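Local coordinates for protein Hpy188I (Helicobacter pylori, PDB 3OQG) that acts as a restriction endonuclease of the GIY-YIG nuclease family, probably hydrolysing double-stranded DNA at a specific sequence with the help of a bound metal ion, at residues Glu39-Leu44 with Gly70-Phe75; Glu54-Asn59 with Phe117-Leu122; Phe75-Lys80 with Leu123-Ile128. All coordinates share one frame; numbering follows the deposited sequence. Where two conformers were deposited one is given.

Interaction 1 (Glu39-Leu44 with Gly70-Phe75)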
loop_
_atom_site.group_PDB
_atom_site.type_symbol
_atom_site.label_atom_id
_atom_site.label_comp_id
_atom_site.label_asym_id
_atom_site.label_seq_id
_atom_site.Cartn_x
_atom_site.Cartn_y
_atom_site.Cartn_z
ATOM N N GLU A 39 1.953 -12.923 -24.171
ATOM C CA GLU A 39 0.912 -13.932 -24.450
ATOM C C GLU A 39 -0.076 -14.128 -23.293
ATOM O O GLU A 39 -1.224 -14.508 -23.531
ATOM C CB GLU A 39 1.514 -15.286 -24.867
ATOM C CG GLU A 39 2.843 -15.639 -24.212
ATOM C CD GLU A 39 3.298 -17.060 -24.519
ATOM O OE1 GLU A 39 4.355 -17.462 -23.991
ATOM O OE2 GLU A 39 2.600 -17.769 -25.277
ATOM N N TYR A 40 0.366 -13.859 -22.063
ATOM C CA TYR A 40 -0.497 -13.937 -20.872
ATOM C C TYR A 40 -1.339 -12.675 -20.637
ATOM O O TYR A 40 -2.242 -12.699 -19.828
ATOM C CB TYR A 40 0.334 -14.150 -19.608
ATOM C CG TYR A 40 1.051 -15.465 -19.533
ATOM C CD1 TYR A 40 0.471 -16.559 -18.891
ATOM C CD2 TYR A 40 2.319 -15.615 -20.083
ATOM C CE1 TYR A 40 1.142 -17.777 -18.803
ATOM C CE2 TYR A 40 2.994 -16.833 -20.007
ATOM C CZ TYR A 40 2.399 -17.904 -19.367
ATOM O OH TYR A 40 3.062 -19.107 -19.291
ATOM N N PHE A 41 -1.000 -11.588 -21.323
ATOM C CA PHE A 41 -1.662 -10.303 -21.151
ATOM C C PHE A 41 -2.595 -10.013 -22.308
ATOM O O PHE A 41 -2.325 -10.389 -23.468
ATOM C CB PHE A 41 -0.622 -9.185 -21.048
ATOM C CG PHE A 41 0.041 -9.105 -19.709
ATOM C CD1 PHE A 41 -0.242 -8.060 -18.837
ATOM C CD2 PHE A 41 0.928 -10.099 -19.303
ATOM C CE1 PHE A 41 0.350 -7.993 -17.587
ATOM C CE2 PHE A 41 1.530 -10.050 -18.084
ATOM C CZ PHE A 41 1.252 -8.995 -17.204
ATOM N N ASN A 42 -3.692 -9.333 -21.992
ATOM C CA ASN A 42 -4.664 -8.927 -22.986
ATOM C C ASN A 42 -5.008 -7.445 -22.756
ATOM O O ASN A 42 -5.083 -6.981 -21.615
ATOM C CB ASN A 42 -5.923 -9.771 -22.869
ATOM C CG ASN A 42 -5.646 -11.260 -22.979
ATOM O OD1 ASN A 42 -5.808 -12.005 -22.006
ATOM N ND2 ASN A 42 -5.227 -11.698 -24.156
ATOM N N LEU A 43 -5.197 -6.707 -23.837
ATOM C CA LEU A 43 -5.624 -5.306 -23.740
ATOM C C LEU A 43 -6.895 -5.181 -22.902
ATOM O O LEU A 43 -7.904 -5.858 -23.161
ATOM C CB LEU A 43 -5.889 -4.745 -25.149
ATOM C CG LEU A 43 -6.239 -3.269 -25.249
ATOM C CD1 LEU A 43 -5.097 -2.398 -24.734
ATOM C CD2 LEU A 43 -6.532 -2.972 -26.701
ATOM N N LEU A 44 -6.840 -4.302 -21.908
ATOM C CA LEU A 44 -7.937 -4.140 -20.948
ATOM C C LEU A 44 -8.705 -2.844 -21.155
ATOM O O LEU A 44 -9.929 -2.844 -21.151
ATOM C CB LEU A 44 -7.384 -4.218 -19.517
ATOM C CG LEU A 44 -8.399 -4.021 -18.386
ATOM C CD1 LEU A 44 -9.512 -5.062 -18.422
ATOM C CD2 LEU A 44 -7.675 -3.994 -17.020
ATOM N N GLY A 70 -7.773 -8.014 -8.910
ATOM C CA GLY A 70 -6.532 -8.763 -8.810
ATOM C C GLY A 70 -5.888 -8.946 -10.165
ATOM O O GLY A 70 -6.162 -9.925 -10.879
ATOM N N LEU A 71 -5.051 -7.988 -10.544
ATOM C CA LEU A 71 -4.411 -7.999 -11.855
ATOM C C LEU A 71 -2.985 -7.456 -11.781
ATOM O O LEU A 71 -2.638 -6.672 -10.890
ATOM C CB LEU A 71 -5.202 -7.165 -12.873
ATOM C CG LEU A 71 -5.278 -5.638 -12.698
ATOM C CD1 LEU A 71 -5.608 -4.932 -14.054
ATOM C CD2 LEU A 71 -6.316 -5.313 -11.637
ATOM N N VAL A 72 -2.173 -7.889 -12.735
ATOM C CA VAL A 72 -0.965 -7.195 -13.101
ATOM C C VAL A 72 -1.287 -6.406 -14.367
ATOM O O VAL A 72 -1.980 -6.901 -15.270
ATOM C CB VAL A 72 0.219 -8.156 -13.336
ATOM C CG1 VAL A 72 1.486 -7.364 -13.677
ATOM C CG2 VAL A 72 0.441 -9.044 -12.119
ATOM N N TYR A 73 -0.842 -5.150 -14.409
ATOM C CA TYR A 73 -1.050 -4.309 -15.587
ATOM C C TYR A 73 0.238 -3.719 -16.125
ATOM O O TYR A 73 1.239 -3.583 -15.397
ATOM C CB TYR A 73 -2.063 -3.200 -15.303
ATOM C CG TYR A 73 -1.661 -2.263 -14.196
ATOM C CD1 TYR A 73 -2.110 -2.458 -12.908
ATOM C CD2 TYR A 73 -0.845 -1.158 -14.455
ATOM C CE1 TYR A 73 -1.740 -1.579 -11.868
ATOM C CE2 TYR A 73 -0.500 -0.268 -13.467
ATOM C CZ TYR A 73 -0.928 -0.482 -12.176
ATOM O OH TYR A 73 -0.560 0.379 -11.184
ATOM N N VAL A 74 0.211 -3.393 -17.417
ATOM C CA VAL A 74 1.314 -2.742 -18.106
ATOM C C VAL A 74 0.738 -1.534 -18.816
ATOM O O VAL A 74 -0.230 -1.669 -19.556
ATOM C CB VAL A 74 1.997 -3.682 -19.144
ATOM C CG1 VAL A 74 3.279 -3.017 -19.743
ATOM C CG2 VAL A 74 2.326 -5.054 -18.489
ATOM N N PHE A 75 1.307 -0.362 -18.536
ATOM C CA PHE A 75 0.975 0.894 -19.203
ATOM C C PHE A 75 1.925 1.060 -20.375
ATOM O O PHE A 75 3.157 1.082 -20.202
ATOM C CB PHE A 75 1.163 2.079 -18.250
ATOM C CG PHE A 75 0.070 2.250 -17.213
ATOM C CD1 PHE A 75 -1.017 1.379 -17.113
ATOM C CD2 PHE A 75 0.157 3.292 -16.299
ATOM C CE1 PHE A 75 -2.034 1.577 -16.169
ATOM C CE2 PHE A 75 -0.849 3.485 -15.344
ATOM C CZ PHE A 75 -1.930 2.621 -15.273
#

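Interaction 2 (Glu54-Asn59 with Phe117-Leu122)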
loop_
_atom_site.group_PDB
_atom_site.type_symbol
_atom_site.label_atom_id
_atom_site.label_comp_id
_atom_site.label_asym_id
_atom_site.label_seq_id
_atom_site.Cartn_x
_atom_site.Cartn_y
_atom_site.Cartn_z
ATOM N N GLU A 54 -7.159 17.632 -14.779
ATOM C CA GLU A 54 -6.018 17.027 -14.053
ATOM C C GLU A 54 -6.324 15.596 -13.650
ATOM O O GLU A 54 -6.191 15.209 -12.488
ATOM C CB GLU A 54 -5.605 17.857 -12.836
ATOM C CG GLU A 54 -4.212 17.486 -12.302
ATOM C CD GLU A 54 -3.776 18.339 -11.142
ATOM O OE1 GLU A 54 -4.605 19.132 -10.610
ATOM O OE2 GLU A 54 -2.593 18.233 -10.772
ATOM N N LYS A 55 -6.743 14.809 -14.633
ATOM C CA LYS A 55 -7.130 13.440 -14.369
ATOM C C LYS A 55 -7.013 12.622 -15.627
ATOM O O LYS A 55 -6.948 13.165 -16.736
ATOM C CB LYS A 55 -8.581 13.360 -13.855
ATOM C CG LYS A 55 -9.621 13.624 -14.905
ATOM C CD LYS A 55 -11.033 13.612 -14.340
ATOM C CE LYS A 55 -11.454 12.272 -13.718
ATOM N NZ LYS A 55 -12.889 12.267 -13.237
ATOM N N LEU A 56 -7.052 11.312 -15.431
ATOM C CA LEU A 56 -7.157 10.322 -16.481
ATOM C C LEU A 56 -8.563 9.743 -16.599
ATOM O O LEU A 56 -9.164 9.318 -15.613
ATOM C CB LEU A 56 -6.227 9.171 -16.184
ATOM C CG LEU A 56 -4.763 9.554 -15.973
ATOM C CD1 LEU A 56 -3.993 8.447 -15.250
ATOM C CD2 LEU A 56 -4.138 9.914 -17.295
ATOM N N GLU A 57 -9.071 9.712 -17.823
ATOM C CA GLU A 57 -10.364 9.085 -18.114
ATOM C C GLU A 57 -10.099 7.682 -18.617
ATOM O O GLU A 57 -8.986 7.380 -19.008
ATOM C CB GLU A 57 -11.107 9.880 -19.170
ATOM C CG GLU A 57 -11.416 11.301 -18.733
ATOM C CD GLU A 57 -11.819 12.217 -19.862
ATOM O OE1 GLU A 57 -11.639 11.870 -21.051
ATOM O OE2 GLU A 57 -12.277 13.322 -19.547
ATOM N N ILE A 58 -11.116 6.821 -18.602
ATOM C CA ILE A 58 -10.935 5.416 -19.021
ATOM C C ILE A 58 -11.821 5.086 -20.214
ATOM O O ILE A 58 -13.049 5.361 -20.198
ATOM C CB ILE A 58 -11.263 4.407 -17.885
ATOM C CG1 ILE A 58 -10.309 4.579 -16.697
ATOM C CG2 ILE A 58 -11.242 2.933 -18.380
ATOM C CD1 ILE A 58 -10.807 3.908 -15.432
ATOM N N ASN A 59 -11.202 4.499 -21.234
ATOM C CA ASN A 59 -11.915 3.888 -22.354
ATOM C C ASN A 59 -11.912 2.393 -22.081
ATOM O O ASN A 59 -10.886 1.761 -22.232
ATOM C CB ASN A 59 -11.202 4.141 -23.680
ATOM C CG ASN A 59 -11.755 3.295 -24.825
ATOM O OD1 ASN A 59 -12.963 3.112 -24.926
ATOM N ND2 ASN A 59 -10.884 2.828 -25.718
ATOM N N PHE A 117 3.849 11.195 -9.474
ATOM C CA PHE A 117 4.763 11.020 -10.597
ATOM C C PHE A 117 4.024 10.466 -11.835
ATOM O O PHE A 117 4.205 10.957 -12.949
ATOM C CB PHE A 117 5.943 10.124 -10.206
ATOM C CG PHE A 117 6.701 9.595 -11.403
ATOM C CD1 PHE A 117 7.549 10.421 -12.116
ATOM C CD2 PHE A 117 6.468 8.308 -11.871
ATOM C CE1 PHE A 117 8.193 9.960 -13.264
ATOM C CE2 PHE A 117 7.104 7.845 -13.020
ATOM C CZ PHE A 117 7.967 8.674 -13.716
ATOM N N VAL A 118 3.210 9.436 -11.652
ATOM C CA VAL A 118 2.510 8.834 -12.787
ATOM C C VAL A 118 1.448 9.761 -13.388
ATOM O O VAL A 118 1.440 9.977 -14.601
ATOM C CB VAL A 118 1.937 7.437 -12.443
ATOM C CG1 VAL A 118 1.115 6.896 -13.637
ATOM C CG2 VAL A 118 3.049 6.474 -12.074
ATOM N N LEU A 119 0.568 10.341 -12.574
ATOM C CA LEU A 119 -0.481 11.185 -13.141
ATOM C C LEU A 119 0.161 12.377 -13.883
ATOM O O LEU A 119 -0.216 12.688 -15.016
ATOM C CB LEU A 119 -1.404 11.690 -12.055
ATOM C CG LEU A 119 -2.491 12.644 -12.559
ATOM C CD1 LEU A 119 -3.430 11.887 -13.466
ATOM C CD2 LEU A 119 -3.265 13.293 -11.402
ATOM N N GLN A 120 1.125 13.031 -13.245
ATOM C CA GLN A 120 1.701 14.252 -13.820
ATOM C C GLN A 120 2.479 13.919 -15.089
ATOM O O GLN A 120 2.424 14.678 -16.064
ATOM C CB GLN A 120 2.567 15.017 -12.832
ATOM C CG GLN A 120 1.809 15.550 -11.617
ATOM C CD GLN A 120 0.611 16.386 -11.994
ATOM O OE1 GLN A 120 0.677 17.232 -12.911
ATOM N NE2 GLN A 120 -0.493 16.180 -11.284
ATOM N N SER A 121 3.173 12.784 -15.082
ATOM C CA SER A 121 3.925 12.354 -16.277
ATOM C C SER A 121 2.984 12.034 -17.428
ATOM O O SER A 121 3.207 12.468 -18.557
ATOM C CB SER A 121 4.815 11.144 -15.975
ATOM O OG SER A 121 5.891 11.513 -15.115
ATOM N N LEU A 122 1.924 11.284 -17.147
ATOM C CA LEU A 122 0.948 10.953 -18.188
ATOM C C LEU A 122 0.216 12.184 -18.728
ATOM O O LEU A 122 -0.050 12.267 -19.927
ATOM C CB LEU A 122 -0.035 9.889 -17.684
ATOM C CG LEU A 122 0.551 8.516 -17.328
ATOM C CD1 LEU A 122 -0.544 7.472 -17.050
ATOM C CD2 LEU A 122 1.554 7.955 -18.317
HETATM O O HOH W 1 -0.903 19.362 -13.507
#

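Interaction 3 (Phe75-Lys80 with Leu123-Ile128)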
loop_
_atom_site.group_PDB
_atom_site.type_symbol
_atom_site.label_atom_id
_atom_site.label_comp_id
_atom_site.label_asym_id
_atom_site.label_seq_id
_atom_site.Cartn_x
_atom_site.Cartn_y
_atom_site.Cartn_z
ATOM N N PHE A 75 1.307 -0.362 -18.536
ATOM C CA PHE A 75 0.975 0.894 -19.203
ATOM C C PHE A 75 1.925 1.060 -20.375
ATOM O O PHE A 75 3.157 1.082 -20.202
ATOM C CB PHE A 75 1.163 2.079 -18.250
ATOM C CG PHE A 75 0.070 2.250 -17.213
ATOM C CD1 PHE A 75 -1.017 1.379 -17.113
ATOM C CD2 PHE A 75 0.157 3.292 -16.299
ATOM C CE1 PHE A 75 -2.034 1.577 -16.169
ATOM C CE2 PHE A 75 -0.849 3.485 -15.344
ATOM C CZ PHE A 75 -1.930 2.621 -15.273
ATOM N N VAL A 76 1.352 1.200 -21.563
ATOM C CA VAL A 76 2.141 1.306 -22.791
ATOM C C VAL A 76 1.774 2.609 -23.479
ATOM O O VAL A 76 0.583 2.922 -23.666
ATOM C CB VAL A 76 1.882 0.095 -23.710
ATOM C CG1 VAL A 76 2.672 0.203 -25.042
ATOM C CG2 VAL A 76 2.228 -1.177 -22.972
ATOM N N ILE A 77 2.788 3.362 -23.879
ATOM C CA ILE A 77 2.593 4.662 -24.525
ATOM C C ILE A 77 3.393 4.669 -25.817
ATOM O O ILE A 77 4.620 4.528 -25.793
ATOM C CB ILE A 77 3.050 5.834 -23.635
ATOM C CG1 ILE A 77 2.372 5.779 -22.268
ATOM C CG2 ILE A 77 2.821 7.180 -24.383
ATOM C CD1 ILE A 77 2.870 6.843 -21.271
ATOM N N GLN A 78 2.701 4.831 -26.941
ATOM C CA GLN A 78 3.328 4.734 -28.265
ATOM C C GLN A 78 4.276 3.539 -28.348
ATOM O O GLN A 78 5.441 3.666 -28.746
ATOM C CB GLN A 78 4.041 6.039 -28.621
ATOM C CG GLN A 78 3.083 7.172 -28.916
ATOM C CD GLN A 78 3.774 8.394 -29.475
ATOM O OE1 GLN A 78 4.891 8.317 -29.983
ATOM N NE2 GLN A 78 3.095 9.531 -29.409
ATOM N N GLY A 79 3.756 2.378 -27.959
ATOM C CA GLY A 79 4.501 1.119 -28.006
ATOM C C GLY A 79 5.523 0.847 -26.918
ATOM O O GLY A 79 6.042 -0.270 -26.851
ATOM N N LYS A 80 5.828 1.845 -26.082
ATOM C CA LYS A 80 6.865 1.732 -25.048
ATOM C C LYS A 80 6.252 1.374 -23.688
ATOM O O LYS A 80 5.219 1.912 -23.323
ATOM C CB LYS A 80 7.645 3.055 -24.919
ATOM C CG LYS A 80 8.521 3.407 -26.117
ATOM C CD LYS A 80 9.605 2.387 -26.334
ATOM C CE LYS A 80 10.678 2.873 -27.294
ATOM N NZ LYS A 80 11.698 1.801 -27.571
ATOM N N LEU A 123 -0.126 13.130 -17.857
ATOM C CA LEU A 123 -0.758 14.370 -18.297
ATOM C C LEU A 123 0.175 15.187 -19.202
ATOM O O LEU A 123 -0.250 15.764 -20.212
ATOM C CB LEU A 123 -1.215 15.211 -17.075
ATOM C CG LEU A 123 -2.406 14.699 -16.260
ATOM C CD1 LEU A 123 -2.676 15.652 -15.069
ATOM C CD2 LEU A 123 -3.655 14.483 -17.121
ATOM N N LYS A 124 1.453 15.254 -18.832
ATOM C CA LYS A 124 2.444 16.049 -19.570
ATOM C C LYS A 124 2.780 15.443 -20.921
ATOM O O LYS A 124 2.874 16.160 -21.931
ATOM C CB LYS A 124 3.704 16.236 -18.728
ATOM C CG LYS A 124 4.775 17.125 -19.306
ATOM C CD LYS A 124 4.362 18.595 -19.451
ATOM C CE LYS A 124 5.488 19.438 -20.078
ATOM N NZ LYS A 124 5.750 19.073 -21.520
ATOM N N ILE A 125 2.963 14.123 -20.946
ATOM C CA ILE A 125 3.226 13.402 -22.194
ATOM C C ILE A 125 1.996 13.536 -23.094
ATOM O O ILE A 125 2.100 13.709 -24.318
ATOM C CB ILE A 125 3.528 11.935 -21.905
ATOM C CG1 ILE A 125 4.885 11.789 -21.175
ATOM C CG2 ILE A 125 3.469 11.093 -23.197
ATOM C CD1 ILE A 125 5.104 10.389 -20.616
ATOM N N ASN A 126 0.831 13.494 -22.451
ATOM C CA ASN A 126 -0.448 13.815 -23.091
ATOM C C ASN A 126 -0.745 12.914 -24.287
ATOM O O ASN A 126 -1.251 13.358 -25.346
ATOM C CB ASN A 126 -0.497 15.294 -23.450
ATOM C CG ASN A 126 -1.910 15.807 -23.668
ATOM O OD1 ASN A 126 -2.892 15.255 -23.147
ATOM N ND2 ASN A 126 -2.017 16.900 -24.422
ATOM N N LYS A 127 -0.480 11.621 -24.084
ATOM C CA LYS A 127 -0.870 10.594 -25.031
ATOM C C LYS A 127 -1.816 9.593 -24.383
ATOM O O LYS A 127 -1.803 9.388 -23.164
ATOM C CB LYS A 127 0.357 9.833 -25.548
ATOM C CG LYS A 127 1.422 10.681 -26.223
ATOM C CD LYS A 127 0.930 11.325 -27.497
ATOM C CE LYS A 127 1.981 12.241 -28.123
ATOM N NZ LYS A 127 1.507 12.757 -29.450
ATOM N N ILE A 128 -2.642 8.966 -25.212
ATOM C CA ILE A 128 -3.516 7.897 -24.734
ATOM C C ILE A 128 -2.612 6.715 -24.347
ATOM O O ILE A 128 -1.605 6.424 -25.027
ATOM C CB ILE A 128 -4.576 7.535 -25.782
ATOM C CG1 ILE A 128 -5.591 8.692 -25.913
ATOM C CG2 ILE A 128 -5.276 6.293 -25.387
ATOM C CD1 ILE A 128 -6.468 8.610 -27.143
HETATM O O HOH W 2 -0.105 5.252 -26.803
#

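Interaction 1 (Glu39-Leu44 with Gly70-Phe75)
Strand 71-77 carries what probably corresponds to the GIY half of the GIY-YIG family motif, here Leu71-Val72-Tyr73, and residues 41-44 meet it at nearly a right angle (93° between the touching parts). Phe41 makes the main contact. With CG anti to the carbonyl carbon, its ring comes up to the strand obliquely with CE1, 3.5 Å from Val72 O and 3.7 Å from Val74 CG2. Val72 CG1 lies in the plane of the Phe41 ring at its edge, 3.9 Å from CZ. The ring thus fits against one carbonyl and two valine methyls; Tyr73 CA also lies at its edge, while the CB of Tyr73 points away. Beyond it, Leu44 CD2 meets Leu71 CD1 at 3.7 Å, the two leucines crossing at about a right angle. Leu71 makes this touch from a crowded rotamer, CG lying between N and the carbonyl carbon (chi1 68°). Strand 129-134 runs between strands 42-50 and 71-77 in the sheet, and both leucines also rest on its Ala133. Gly70, with positive phi (90°), and Leu71 form a G1 beta bulge opposite Ser87. Tyr73, the motif tyrosine, bonds through OH to Tyr98 OH and packs on a DNA phosphate, with a sodium ion about 6 Å from its side chain. Ile162 of the second subunit packs on Phe41, while Ser155 of that subunit meets Val72.

Interaction 2 (Glu54-Asn59 with Phe117-Leu122)
Glu54 places CG anti to its backbone N and runs extended beyond it, whereas Gln120, its CG anti to the carbonyl carbon, bends at chi2 (-54°) so that its amide swings back to the strand. Gln120 NE2 donates to the anti lone pair of Glu54 OE2 at 3.0 Å, in a bent bond with carboxylate and amide planes 81° apart. The stronger partners lie outside: Val103 N donates to Glu54 OE2, and Gln120 NE2 gives a bond to Gly101 O, which should hold both groups in place. A water lies 2.7 Å from Gln120 OE1 and makes at most a weak bond to Glu54 OE2. Beneath this polar rim the leucines pack together. Leu119, with CG anti to N, sends CD1 to within 3.7 Å of Leu56 CG, the two side chains sliding past each other in opposite directions, and its CD2 lies 3.7 Å from Glu54 O. Leu56 CD1 also touches Leu122 CD1 at 4.0 Å. Glu54 and Lys55 form a G1 beta bulge facing Asn50, just where the edge strand begins. Residues 117-122 of helix 113-125 cross residues 55-59 at 79°, with Tyr98 of helix 91-98 against Val118 and Phe82 of strand 80-87 against Leu122.

Interaction 3 (Phe75-Lys80 with Leu123-Ile128)
Strand 71-77 ends in a type I' beta turn from Ile77 to Lys80, closed by Ile77 N to Lys80 O (2.9 Å) and Lys80 N to Ile77 O (3.0 Å), while across from it Asn126, with phi 59°, leaves the helix and turns the chain toward the next strand. Ile77 meets that exit with its branch methyl. CG2, anti to the backbone N, lies 3.8 Å from Lys127 CB and 4.1 Å from Ile125 CG2, so the lysine stem and the last turn of the helix share one methyl group. Farther out, Gln78 extends beyond CG and brings its amide obliquely across the lysine chain, which is bent at chi2 (-65°). Gln78 NE2 packs tightly there, 3.2 Å from Lys127 CE and 3.4 Å from CD, in a van der Waals contact at the exposed rim. The polar link between the two backbones is a water: it accepts from Gln78 N at 2.8 Å and donates to Ile128 O at 2.6 Å, bridging the turn and the connection. Val23 of a loop covers Gln78, Ile125 and Lys127. The contact lies at the end of strand 71-77 where it turns into 80-87: the two strands form the hairpin, and the chain leaving helix 113-125 enters strand 129-134, which pairs beside 71-77, with Val129 against Ile77 and Gln130 bonded to Val76 through the backbone.

Overall arrangement
All three interactions bear on the five-stranded antiparallel sheet. Interactions 1 and 3 lie in series along strand 71-77, sharing Phe75, with centres about 16 Å apart. Interactions 2 and 3 use successive parts of helix 113-125, with centres about 10 Å apart, and join directly where Leu122 CD2 packs 3.4 Å from Ile77 CD1. Interaction 2 is about 18 Å from interaction 1, which it meets through Phe75 and Val118, and its segments alternate along the chain with those of each of the other two. The helix therefore lies against both edge strand 55-60 and the inner strand 71-77, while interaction 1 lies at the other end of 71-77, nearer the DNA and the calcium site at His86.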